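Local atomic coordinates of Alr3699 protein (Nostoc sp., PDB entry 4XSU), a protein that belongs to the GT-B glycosyltransferases, which have two Rossmann-like domains facing each other across a cleft, and holds UDP and alpha-D-glucopyranose in this model. Residues B[121-126]-B[153-158]; B[217-222]-B[288-293]; B[238-243]-B[268-273]. All blocks are in the same frame, centred on the assembly; numbering follows the deposited sequence.

Running from the N terminus, the chain first closes contact 1, where strands 122-126 and 151-156 of the seven-stranded parallel sheet pair side by side, joined through helix 137-150 as a beta-alpha-beta unit. It then continues into the second Rossmann-like domain, with its six-stranded parallel sheet. The 217-222 segment opens contact 2, which closes only at 288-293, after strand 285-287. Contact 3 forms and closes between those two ends, pairing strand 235-240 with strand 267-271 at the sheet's edge. Contacts 2 and 3 meet where Gln221 CB packs on Leu239 CD1 (4.3 Å), and both touch UDP. Contact 1 lies on the other side of the chain's centre from contact 3, their centres about 31 Å apart.

Contact 1: residues B[121-126]-B[153-158]; sequences PLVYHL and LVIANS. With GLC (alpha-D-glucopyranose), chain J.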
loop_
_atom_site.group_PDB
_atom_site.type_symbol
_atom_site.label_atom_id
_atom_site.label_comp_id
_atom_site.label_asym_id
_atom_site.label_seq_id
_atom_site.Cartn_x
_atom_site.Cartn_y
_atom_site.Cartn_z
ATOM N N PRO B 121 17.087 -7.619 -4.212
ATOM C CA PRO B 121 16.629 -8.891 -3.680
ATOM C C PRO B 121 16.135 -8.749 -2.234
ATOM O O PRO B 121 16.561 -7.855 -1.500
ATOM C CB PRO B 121 17.871 -9.789 -3.785
ATOM C CG PRO B 121 19.030 -8.858 -3.791
ATOM C CD PRO B 121 18.547 -7.603 -4.445
ATOM N N LEU B 122 15.210 -9.621 -1.862
ATOM C CA LEU B 122 14.520 -9.528 -0.600
ATOM C C LEU B 122 14.660 -10.837 0.154
ATOM O O LEU B 122 14.442 -11.932 -0.418
ATOM C CB LEU B 122 13.039 -9.260 -0.829
ATOM C CG LEU B 122 12.063 -9.418 0.353
ATOM C CD1 LEU B 122 12.098 -8.213 1.291
ATOM C CD2 LEU B 122 10.643 -9.642 -0.169
ATOM N N VAL B 123 14.989 -10.708 1.444
ATOM C CA VAL B 123 14.962 -11.840 2.367
ATOM C C VAL B 123 13.876 -11.652 3.376
ATOM O O VAL B 123 13.746 -10.587 3.972
ATOM C CB VAL B 123 16.289 -11.999 3.108
ATOM C CG1 VAL B 123 16.156 -13.054 4.188
ATOM C CG2 VAL B 123 17.396 -12.390 2.134
ATOM N N TYR B 124 13.108 -12.705 3.575
ATOM C CA TYR B 124 12.120 -12.739 4.642
ATOM C C TYR B 124 12.595 -13.581 5.871
ATOM O O TYR B 124 12.670 -14.813 5.818
ATOM C CB TYR B 124 10.825 -13.342 4.107
ATOM C CG TYR B 124 9.649 -13.384 5.082
ATOM C CD1 TYR B 124 9.511 -12.464 6.120
ATOM C CD2 TYR B 124 8.647 -14.314 4.912
ATOM C CE1 TYR B 124 8.399 -12.509 6.969
ATOM C CE2 TYR B 124 7.543 -14.357 5.750
ATOM C CZ TYR B 124 7.426 -13.458 6.768
ATOM O OH TYR B 124 6.310 -13.559 7.583
ATOM N N HIS B 125 12.854 -12.922 6.989
ATOM C CA HIS B 125 13.119 -13.646 8.226
ATOM C C HIS B 125 11.831 -13.870 8.932
ATOM O O HIS B 125 11.238 -12.917 9.427
ATOM C CB HIS B 125 14.064 -12.886 9.136
ATOM C CG HIS B 125 14.823 -13.789 10.056
ATOM N ND1 HIS B 125 16.200 -13.773 10.156
ATOM C CD2 HIS B 125 14.393 -14.780 10.879
ATOM C CE1 HIS B 125 16.579 -14.697 11.022
ATOM N NE2 HIS B 125 15.504 -15.321 11.476
ATOM N N LEU B 126 11.407 -15.125 8.990
ATOM C CA LEU B 126 10.110 -15.492 9.552
ATOM C C LEU B 126 10.235 -15.858 11.057
ATOM O O LEU B 126 10.939 -16.799 11.395
ATOM C CB LEU B 126 9.573 -16.680 8.770
ATOM C CG LEU B 126 8.252 -17.271 9.207
ATOM C CD1 LEU B 126 7.134 -16.260 9.079
ATOM C CD2 LEU B 126 7.937 -18.516 8.387
ATOM N N LEU B 153 14.589 -15.701 -0.330
ATOM C CA LEU B 153 14.827 -16.635 0.768
ATOM C C LEU B 153 13.960 -16.327 1.960
ATOM O O LEU B 153 13.766 -15.168 2.311
ATOM C CB LEU B 153 16.276 -16.517 1.210
ATOM C CG LEU B 153 16.707 -17.351 2.418
ATOM C CD1 LEU B 153 16.669 -18.851 2.124
ATOM C CD2 LEU B 153 18.100 -16.914 2.828
ATOM N N VAL B 154 13.462 -17.379 2.584
ATOM C CA VAL B 154 12.698 -17.296 3.811
ATOM C C VAL B 154 13.478 -18.038 4.927
ATOM O O VAL B 154 13.409 -19.259 5.028
ATOM C CB VAL B 154 11.332 -17.960 3.628
ATOM C CG1 VAL B 154 10.533 -17.906 4.921
ATOM C CG2 VAL B 154 10.563 -17.297 2.508
ATOM N N ILE B 155 14.232 -17.302 5.739
ATOM C CA ILE B 155 14.831 -17.833 6.968
ATOM C C ILE B 155 13.781 -18.049 8.043
ATOM O O ILE B 155 13.136 -17.115 8.453
ATOM C CB ILE B 155 15.894 -16.880 7.472
ATOM C CG1 ILE B 155 17.093 -16.936 6.523
ATOM C CG2 ILE B 155 16.358 -17.311 8.843
ATOM C CD1 ILE B 155 18.021 -15.762 6.604
ATOM N N ALA B 156 13.568 -19.298 8.456
ATOM C CA ALA B 156 12.610 -19.637 9.520
ATOM C C ALA B 156 13.308 -19.867 10.871
ATOM O O ALA B 156 14.393 -20.457 10.931
ATOM C CB ALA B 156 11.831 -20.865 9.153
ATOM N N ASN B 157 12.671 -19.425 11.958
ATOM C CA ASN B 157 13.343 -19.420 13.249
ATOM C C ASN B 157 13.242 -20.795 13.866
ATOM O O ASN B 157 13.880 -21.057 14.855
ATOM C CB ASN B 157 12.804 -18.351 14.183
ATOM C CG ASN B 157 11.342 -18.530 14.505
ATOM O OD1 ASN B 157 10.635 -19.297 13.856
ATOM N ND2 ASN B 157 10.869 -17.799 15.514
ATOM N N SER B 158 12.471 -21.680 13.242
ATOM C CA SER B 158 12.261 -22.987 13.773
ATOM C C SER B 158 11.615 -23.857 12.714
ATOM O O SER B 158 11.026 -23.352 11.758
ATOM C CB SER B 158 11.359 -22.882 15.006
ATOM O OG SER B 158 9.991 -23.082 14.697
HETATM C C1 GLC J . 9.408 -14.442 17.425
HETATM C C2 GLC J . 8.586 -15.658 17.862
HETATM C C3 GLC J . 9.217 -16.454 19.005
HETATM C C4 GLC J . 10.743 -16.484 18.906
HETATM C C5 GLC J . 11.367 -15.126 18.564
HETATM C C6 GLC J . 12.195 -15.225 17.287
HETATM O O1 GLC J . 8.531 -13.328 17.220
HETATM O O2 GLC J . 7.281 -15.221 18.261
HETATM O O3 GLC J . 8.713 -17.794 18.985
HETATM O O4 GLC J . 11.283 -16.947 20.149
HETATM O O5 GLC J . 10.388 -14.096 18.405
HETATM O O6 GLC J . 13.431 -15.892 17.570
#
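His125 and Ile155 meet on one face of a parallel strand pair, the two strands of a beta-alpha-beta crossover in the Rossmann-like sheet of a GT-B fold. Ile155 can be followed outward. Its CB lies 4.1 Å from His125 ND1. CG2, anti to the backbone N, reaches over the ring face and sits 3.5 Å from the ring centroid, 18° off the normal, a CH-pi contact. The other branch, through CG1, turns back along the strand until CD1 meets Val123 CG1 at 4.1 Å. His125 ND1 is hydrogen-bonded to Tyr101 OH on the neighbouring strand, which helps fix the ring's rotation. On the opposite face Tyr124 and Val154 lie side by side and point the same way; Val154 CG1 touches Tyr124 CD2 and Leu126 CB, while helices 105-118 and 159-167 supply further packing. The strands are joined by hydrogen bonds from Tyr124 N to Leu153 O (2.8 Å) and from Leu126 N to Ile155 O (2.7 Å). Past the strand, Asn157 donates a weak backbone bond to Leu126 O. Its OD1 is held by Ser161 OG, and its ND2 lies 3.4 Å from C6 of the glucopyranose.

Contact 2: residues B[217-222]-B[288-293]; sequences PWKGQH and HTSTAP. With UDP (uridine-5'-diphosphate), chain K.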
loop_
_atom_site.group_PDB
_atom_site.type_symbol
_atom_site.label_atom_id
_atom_site.label_comp_id
_atom_site.label_asym_id
_atom_site.label_seq_id
_atom_site.Cartn_x
_atom_site.Cartn_y
_atom_site.Cartn_z
ATOM N N PRO B 217 -2.773 -13.222 26.683
ATOM C CA PRO B 217 -3.448 -14.482 26.997
ATOM C C PRO B 217 -2.783 -15.747 26.473
ATOM O O PRO B 217 -2.788 -16.767 27.160
ATOM C CB PRO B 217 -4.817 -14.317 26.330
ATOM C CG PRO B 217 -5.044 -12.847 26.305
ATOM C CD PRO B 217 -3.699 -12.215 26.136
ATOM N N TRP B 218 -2.227 -15.691 25.266
ATOM C CA TRP B 218 -1.705 -16.907 24.647
ATOM C C TRP B 218 -0.358 -17.299 25.208
ATOM O O TRP B 218 0.097 -18.407 24.973
ATOM C CB TRP B 218 -1.660 -16.813 23.115
ATOM C CG TRP B 218 -0.499 -16.096 22.506
ATOM C CD1 TRP B 218 -0.450 -14.791 22.182
ATOM C CD2 TRP B 218 0.758 -16.663 22.089
ATOM N NE1 TRP B 218 0.762 -14.484 21.607
ATOM C CE2 TRP B 218 1.515 -15.624 21.527
ATOM C CE3 TRP B 218 1.315 -17.947 22.144
ATOM C CZ2 TRP B 218 2.816 -15.816 21.023
ATOM C CZ3 TRP B 218 2.620 -18.145 21.650
ATOM C CH2 TRP B 218 3.350 -17.081 21.102
ATOM N N LYS B 219 0.270 -16.385 25.940
ATOM C CA LYS B 219 1.484 -16.692 26.671
ATOM C C LYS B 219 1.184 -17.403 27.983
ATOM O O LYS B 219 2.092 -17.861 28.646
ATOM C CB LYS B 219 2.261 -15.422 26.927
ATOM C CG LYS B 219 2.795 -14.804 25.664
ATOM C CD LYS B 219 3.842 -15.691 25.022
ATOM C CE LYS B 219 4.634 -14.904 24.018
ATOM N NZ LYS B 219 5.786 -15.638 23.448
ATOM N N GLY B 220 -0.095 -17.449 28.359
ATOM C CA GLY B 220 -0.581 -18.303 29.439
ATOM C C GLY B 220 -0.002 -18.064 30.825
ATOM O O GLY B 220 0.237 -19.028 31.552
ATOM N N GLN B 221 0.213 -16.801 31.214
ATOM C CA GLN B 221 0.588 -16.505 32.610
ATOM C C GLN B 221 -0.491 -17.020 33.556
ATOM O O GLN B 221 -0.203 -17.432 34.665
ATOM C CB GLN B 221 0.804 -15.024 32.864
ATOM C CG GLN B 221 2.097 -14.441 32.291
ATOM C CD GLN B 221 1.957 -14.068 30.831
ATOM O OE1 GLN B 221 0.900 -14.293 30.227
ATOM N NE2 GLN B 221 3.005 -13.491 30.258
ATOM N N HIS B 222 -1.734 -17.004 33.106
ATOM C CA HIS B 222 -2.833 -17.502 33.908
ATOM C C HIS B 222 -2.838 -19.004 34.107
ATOM O O HIS B 222 -3.632 -19.522 34.896
ATOM C CB HIS B 222 -4.155 -17.103 33.270
ATOM C CG HIS B 222 -4.405 -17.750 31.950
ATOM N ND1 HIS B 222 -3.708 -17.405 30.810
ATOM C CD2 HIS B 222 -5.279 -18.716 31.585
ATOM C CE1 HIS B 222 -4.142 -18.136 29.800
ATOM N NE2 HIS B 222 -5.098 -18.934 30.242
ATOM N N HIS B 288 7.701 -21.714 30.790
ATOM C CA HIS B 288 7.095 -21.249 29.557
ATOM C C HIS B 288 5.780 -21.971 29.512
ATOM O O HIS B 288 5.746 -23.182 29.672
ATOM C CB HIS B 288 8.002 -21.581 28.379
ATOM C CG HIS B 288 7.358 -21.390 27.039
ATOM N ND1 HIS B 288 6.426 -22.269 26.528
ATOM C CD2 HIS B 288 7.531 -20.435 26.093
ATOM C CE1 HIS B 288 6.034 -21.847 25.340
ATOM N NE2 HIS B 288 6.694 -20.742 25.051
ATOM N N THR B 289 4.687 -21.235 29.324
ATOM C CA THR B 289 3.339 -21.790 29.497
ATOM C C THR B 289 2.334 -21.459 28.393
ATOM O O THR B 289 1.115 -21.530 28.621
ATOM C CB THR B 289 2.746 -21.282 30.833
ATOM O OG1 THR B 289 2.570 -19.840 30.790
ATOM C CG2 THR B 289 3.681 -21.696 31.991
ATOM N N SER B 290 2.826 -21.119 27.206
ATOM C CA SER B 290 1.962 -20.680 26.092
ATOM C C SER B 290 0.843 -21.652 25.756
ATOM O O SER B 290 1.093 -22.823 25.549
ATOM C CB SER B 290 2.793 -20.440 24.847
ATOM O OG SER B 290 3.767 -19.433 25.100
ATOM N N THR B 291 -0.388 -21.139 25.701
ATOM C CA THR B 291 -1.572 -21.901 25.315
ATOM C C THR B 291 -1.783 -22.007 23.779
ATOM O O THR B 291 -2.786 -22.576 23.311
ATOM C CB THR B 291 -2.828 -21.245 25.901
ATOM O OG1 THR B 291 -2.699 -19.828 25.794
ATOM C CG2 THR B 291 -2.980 -21.593 27.343
ATOM N N ALA B 292 -0.856 -21.444 23.010
ATOM C CA ALA B 292 -0.877 -21.572 21.570
ATOM C C ALA B 292 0.567 -21.785 21.156
ATOM O O ALA B 292 1.467 -21.317 21.846
ATOM C CB ALA B 292 -1.467 -20.323 20.911
ATOM N N PRO B 293 0.793 -22.509 20.047
ATOM C CA PRO B 293 2.146 -22.956 19.749
ATOM C C PRO B 293 3.159 -21.833 19.650
ATOM O O PRO B 293 2.916 -20.853 18.964
ATOM C CB PRO B 293 1.984 -23.683 18.403
ATOM C CG PRO B 293 0.576 -24.201 18.408
ATOM C CD PRO B 293 -0.210 -23.147 19.155
HETATM N N1 UDP K . 12.292 -10.065 27.563
HETATM C C2 UDP K . 12.708 -8.895 28.231
HETATM N N3 UDP K . 11.906 -8.309 29.128
HETATM C C4 UDP K . 10.700 -8.823 29.402
HETATM C C5 UDP K . 10.268 -9.975 28.757
HETATM C C6 UDP K . 11.093 -10.590 27.824
HETATM O O2 UDP K . 13.831 -8.403 27.987
HETATM O O4 UDP K . 9.962 -8.264 30.243
HETATM C "C1'" UDP K . 13.175 -10.701 26.582
HETATM C "C2'" UDP K . 13.521 -12.108 27.042
HETATM O "O2'" UDP K . 14.939 -12.247 27.173
HETATM C "C3'" UDP K . 13.004 -13.046 25.970
HETATM C "C4'" UDP K . 12.366 -12.166 24.906
HETATM O "O4'" UDP K . 12.502 -10.805 25.325
HETATM O "O3'" UDP K . 14.087 -13.790 25.405
HETATM C "C5'" UDP K . 10.892 -12.503 24.722
HETATM O "O5'" UDP K . 10.702 -13.135 23.459
HETATM P PA UDP K . 10.014 -14.588 23.366
HETATM O O1A UDP K . 10.105 -15.241 24.724
HETATM O O2A UDP K . 10.564 -15.295 22.151
HETATM O O3A UDP K . 8.470 -14.228 23.084
HETATM P PB UDP K . 8.072 -13.202 21.908
HETATM O O1B UDP K . 8.053 -11.855 22.593
HETATM O O2B UDP K . 9.176 -13.367 20.892
HETATM O O3B UDP K . 6.719 -13.685 21.446
HETATM O O HOH W 1 4.563 -18.247 27.860
#
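Trp218 lays the benzo side of its indole against the 288-293 loop, in the nucleotide-binding C-terminal domain of a GT-B fold. The edge atom CZ3 meets Ala292 O near the ring plane at 3.4 Å, and CE3 packs on Ala292 CB at 3.9 Å. Lys219 CD lies over one face of the same indole, offset toward the rim, and His134 meets the ring edge-to-face. The lysine chain bends at CB-CG (chi2 -66°) and then runs extended past Ser290 OG to UDP. There NZ gives hydrogen bonds to O3B (2.9 Å) and O3A (3.1 Å) and forms a salt bridge with Glu294, whose other carboxylate oxygen is bonded to Ser290 OG and His288 NE2. Glu294, next in the chain after Pro293, thus links the lysine to side chains of the same loop. The backbones are joined by Thr291 N to Trp218 O (2.9 Å), bent to 132°, with the donor above the carbonyl plane. Thr289 turns OG1 toward the opposing turn, where Lys219 O and Gly220 O both come close; His211 NE2 is a further partner of this hydroxyl. A water donates to Lys219 O at 2.6 Å and to Ser290 OG at 3.1 Å.

Contact 3: residues B[238-243]-B[268-273]; sequences ILVGDA and KFLGFR. With UDP (uridine-5'-diphosphate), chain K.
Leu239 CD1 lies against the Phe269 ring, 3.4 Å from CE2, the two side chains running side by side and pointing the same way; His255 of helix 248-261 stacks on that ring. On the other face of the sheet, Val240 CG1 packs on Arg273 CG, 3.7 Å away, and is also near UDP O4, while Val240 CG2 crosses over to Leu270 CD1. The arginine chain bends at chi2 and chi3, and its NE forms a salt bridge with Asp275. Hydrogen bonds from Leu239 N to Lys268 O (2.8 Å) and from Leu270 N to Leu239 O (3.1 Å) join the strands. Gly241 N then reaches Gly271 O from above its carbonyl plane (2.8 Å). Here the pairing slips by one residue, and a water bridges Leu239 O, Gly241 O and Gly271 N. Beyond the slip, Asp242 crosses Phe272 at about a right angle, its OD2 lying 3.9 Å from Phe272 CB. Phe272 CG is anti to the backbone N (chi1 -167°), which swings the phenyl out from the strand end to the uracil of UDP. The overlap is offset and nearly parallel, with N3 3.1 Å above the phenyl plane, toward its rim. N3 also donates to Arg273 O (2.9 Å, N-H...O 141°). Parallel strands whose C-terminal ends open into loops around a nucleotide base are characteristic of the Rossmann-like nucleotide site of a GT-B C-terminal domain.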
loop_
_atom_site.group_PDB
_atom_site.type_symbol
_atom_site.label_atom_id
_atom_site.label_comp_id
_atom_site.label_asym_id
_atom_site.label_seq_id
_atom_site.Cartn_x
_atom_site.Cartn_y
_atom_site.Cartn_z
ATOM N N ILE B 238 7.484 -14.918 39.882
ATOM C CA ILE B 238 7.649 -13.594 39.343
ATOM C C ILE B 238 7.198 -13.621 37.877
ATOM O O ILE B 238 7.584 -14.504 37.117
ATOM C CB ILE B 238 9.069 -13.069 39.544
ATOM C CG1 ILE B 238 10.093 -13.897 38.790
ATOM C CG2 ILE B 238 9.414 -13.108 41.021
ATOM C CD1 ILE B 238 11.483 -13.290 38.831
ATOM N N LEU B 239 6.302 -12.710 37.521
ATOM C CA LEU B 239 5.904 -12.500 36.133
ATOM C C LEU B 239 6.662 -11.302 35.615
ATOM O O LEU B 239 6.453 -10.199 36.081
ATOM C CB LEU B 239 4.407 -12.260 36.053
ATOM C CG LEU B 239 3.611 -13.362 36.725
ATOM C CD1 LEU B 239 2.130 -13.184 36.481
ATOM C CD2 LEU B 239 4.034 -14.709 36.205
ATOM N N VAL B 240 7.575 -11.528 34.683
ATOM C CA VAL B 240 8.325 -10.455 34.071
ATOM C C VAL B 240 7.876 -10.251 32.624
ATOM O O VAL B 240 7.572 -11.219 31.897
ATOM C CB VAL B 240 9.800 -10.765 34.086
ATOM C CG1 VAL B 240 10.600 -9.574 33.610
ATOM C CG2 VAL B 240 10.237 -11.165 35.483
ATOM N N GLY B 241 7.863 -8.982 32.218
ATOM C CA GLY B 241 7.297 -8.557 30.948
ATOM C C GLY B 241 6.175 -7.529 31.060
ATOM O O GLY B 241 5.549 -7.365 32.103
ATOM N N ASP B 242 5.915 -6.867 29.939
ATOM C CA ASP B 242 4.939 -5.797 29.834
ATOM C C ASP B 242 3.689 -6.329 29.178
ATOM O O ASP B 242 3.660 -7.467 28.743
ATOM C CB ASP B 242 5.503 -4.671 28.961
ATOM C CG ASP B 242 5.225 -3.319 29.534
ATOM O OD1 ASP B 242 4.237 -3.215 30.291
ATOM O OD2 ASP B 242 5.997 -2.370 29.259
ATOM N N ALA B 243 2.652 -5.508 29.101
ATOM C CA ALA B 243 1.496 -5.822 28.260
ATOM C C ALA B 243 1.528 -4.878 27.063
ATOM O O ALA B 243 1.738 -3.687 27.249
ATOM C CB ALA B 243 0.200 -5.657 29.043
ATOM N N LYS B 268 4.407 -11.823 41.847
ATOM C CA LYS B 268 4.855 -10.457 41.695
ATOM C C LYS B 268 5.059 -10.102 40.227
ATOM O O LYS B 268 5.681 -10.854 39.483
ATOM C CB LYS B 268 6.162 -10.244 42.457
ATOM C CG LYS B 268 6.066 -10.531 43.951
ATOM C CD LYS B 268 7.440 -10.630 44.610
ATOM C CE LYS B 268 8.280 -9.372 44.421
ATOM N NZ LYS B 268 7.729 -8.202 45.166
ATOM N N PHE B 269 4.548 -8.946 39.820
ATOM C CA PHE B 269 4.802 -8.427 38.497
ATOM C C PHE B 269 5.931 -7.446 38.581
ATOM O O PHE B 269 5.856 -6.535 39.359
ATOM C CB PHE B 269 3.574 -7.712 37.973
ATOM C CG PHE B 269 2.406 -8.612 37.727
ATOM C CD1 PHE B 269 1.518 -8.896 38.736
ATOM C CD2 PHE B 269 2.172 -9.142 36.469
ATOM C CE1 PHE B 269 0.410 -9.689 38.514
ATOM C CE2 PHE B 269 1.057 -9.947 36.234
ATOM C CZ PHE B 269 0.178 -10.222 37.257
ATOM N N LEU B 270 6.966 -7.590 37.768
ATOM C CA LEU B 270 8.024 -6.585 37.724
ATOM C C LEU B 270 7.927 -5.699 36.490
ATOM O O LEU B 270 8.743 -4.772 36.314
ATOM C CB LEU B 270 9.380 -7.268 37.708
ATOM C CG LEU B 270 9.586 -8.396 38.720
ATOM C CD1 LEU B 270 11.041 -8.809 38.689
ATOM C CD2 LEU B 270 9.202 -7.963 40.128
ATOM N N GLY B 271 6.960 -5.998 35.613
ATOM C CA GLY B 271 6.905 -5.335 34.318
ATOM C C GLY B 271 8.123 -5.644 33.467
ATOM O O GLY B 271 8.763 -6.692 33.634
ATOM N N PHE B 272 8.466 -4.721 32.577
ATOM C CA PHE B 272 9.455 -4.994 31.591
ATOM C C PHE B 272 10.820 -4.696 32.139
ATOM O O PHE B 272 11.095 -3.580 32.569
ATOM C CB PHE B 272 9.241 -4.203 30.302
ATOM C CG PHE B 272 10.084 -4.706 29.156
ATOM C CD1 PHE B 272 9.661 -5.789 28.392
ATOM C CD2 PHE B 272 11.319 -4.131 28.875
ATOM C CE1 PHE B 272 10.442 -6.266 27.355
ATOM C CE2 PHE B 272 12.105 -4.599 27.831
ATOM C CZ PHE B 272 11.660 -5.662 27.065
ATOM N N ARG B 273 11.684 -5.708 32.078
ATOM C CA ARG B 273 13.029 -5.639 32.629
ATOM C C ARG B 273 14.053 -5.900 31.542
ATOM O O ARG B 273 13.828 -6.737 30.653
ATOM C CB ARG B 273 13.164 -6.694 33.714
ATOM C CG ARG B 273 12.197 -6.516 34.883
ATOM C CD ARG B 273 12.611 -5.343 35.753
ATOM N NE ARG B 273 13.837 -5.603 36.500
ATOM C CZ ARG B 273 13.901 -5.787 37.820
ATOM N NH1 ARG B 273 15.063 -6.037 38.398
ATOM N NH2 ARG B 273 12.809 -5.747 38.564
HETATM N N1 UDP K . 12.292 -10.065 27.563
HETATM C C2 UDP K . 12.708 -8.895 28.231
HETATM N N3 UDP K . 11.906 -8.309 29.128
HETATM C C4 UDP K . 10.700 -8.823 29.402
HETATM C C5 UDP K . 10.268 -9.975 28.757
HETATM C C6 UDP K . 11.093 -10.590 27.824
HETATM O O2 UDP K . 13.831 -8.403 27.987
HETATM O O4 UDP K . 9.962 -8.264 30.243
HETATM C "C1'" UDP K . 13.175 -10.701 26.582
HETATM C "C2'" UDP K . 13.521 -12.108 27.042
HETATM O "O2'" UDP K . 14.939 -12.247 27.173
HETATM C "C3'" UDP K . 13.004 -13.046 25.970
HETATM C "C4'" UDP K . 12.366 -12.166 24.906
HETATM O "O4'" UDP K . 12.502 -10.805 25.325
HETATM O "O3'" UDP K . 14.087 -13.790 25.405
HETATM C "C5'" UDP K . 10.892 -12.503 24.722
HETATM O "O5'" UDP K . 10.702 -13.135 23.459
HETATM P PA UDP K . 10.014 -14.588 23.366
HETATM O O1A UDP K . 10.105 -15.241 24.724
HETATM O O2A UDP K . 10.564 -15.295 22.151
HETATM O O3A UDP K . 8.470 -14.228 23.084
HETATM P PB UDP K . 8.072 -13.202 21.908
HETATM O O1B UDP K . 8.053 -11.855 22.593
HETATM O O2B UDP K . 9.176 -13.367 20.892
HETATM O O3B UDP K . 6.719 -13.685 21.446
HETATM O O HOH W 2 5.071 -7.900 34.871
#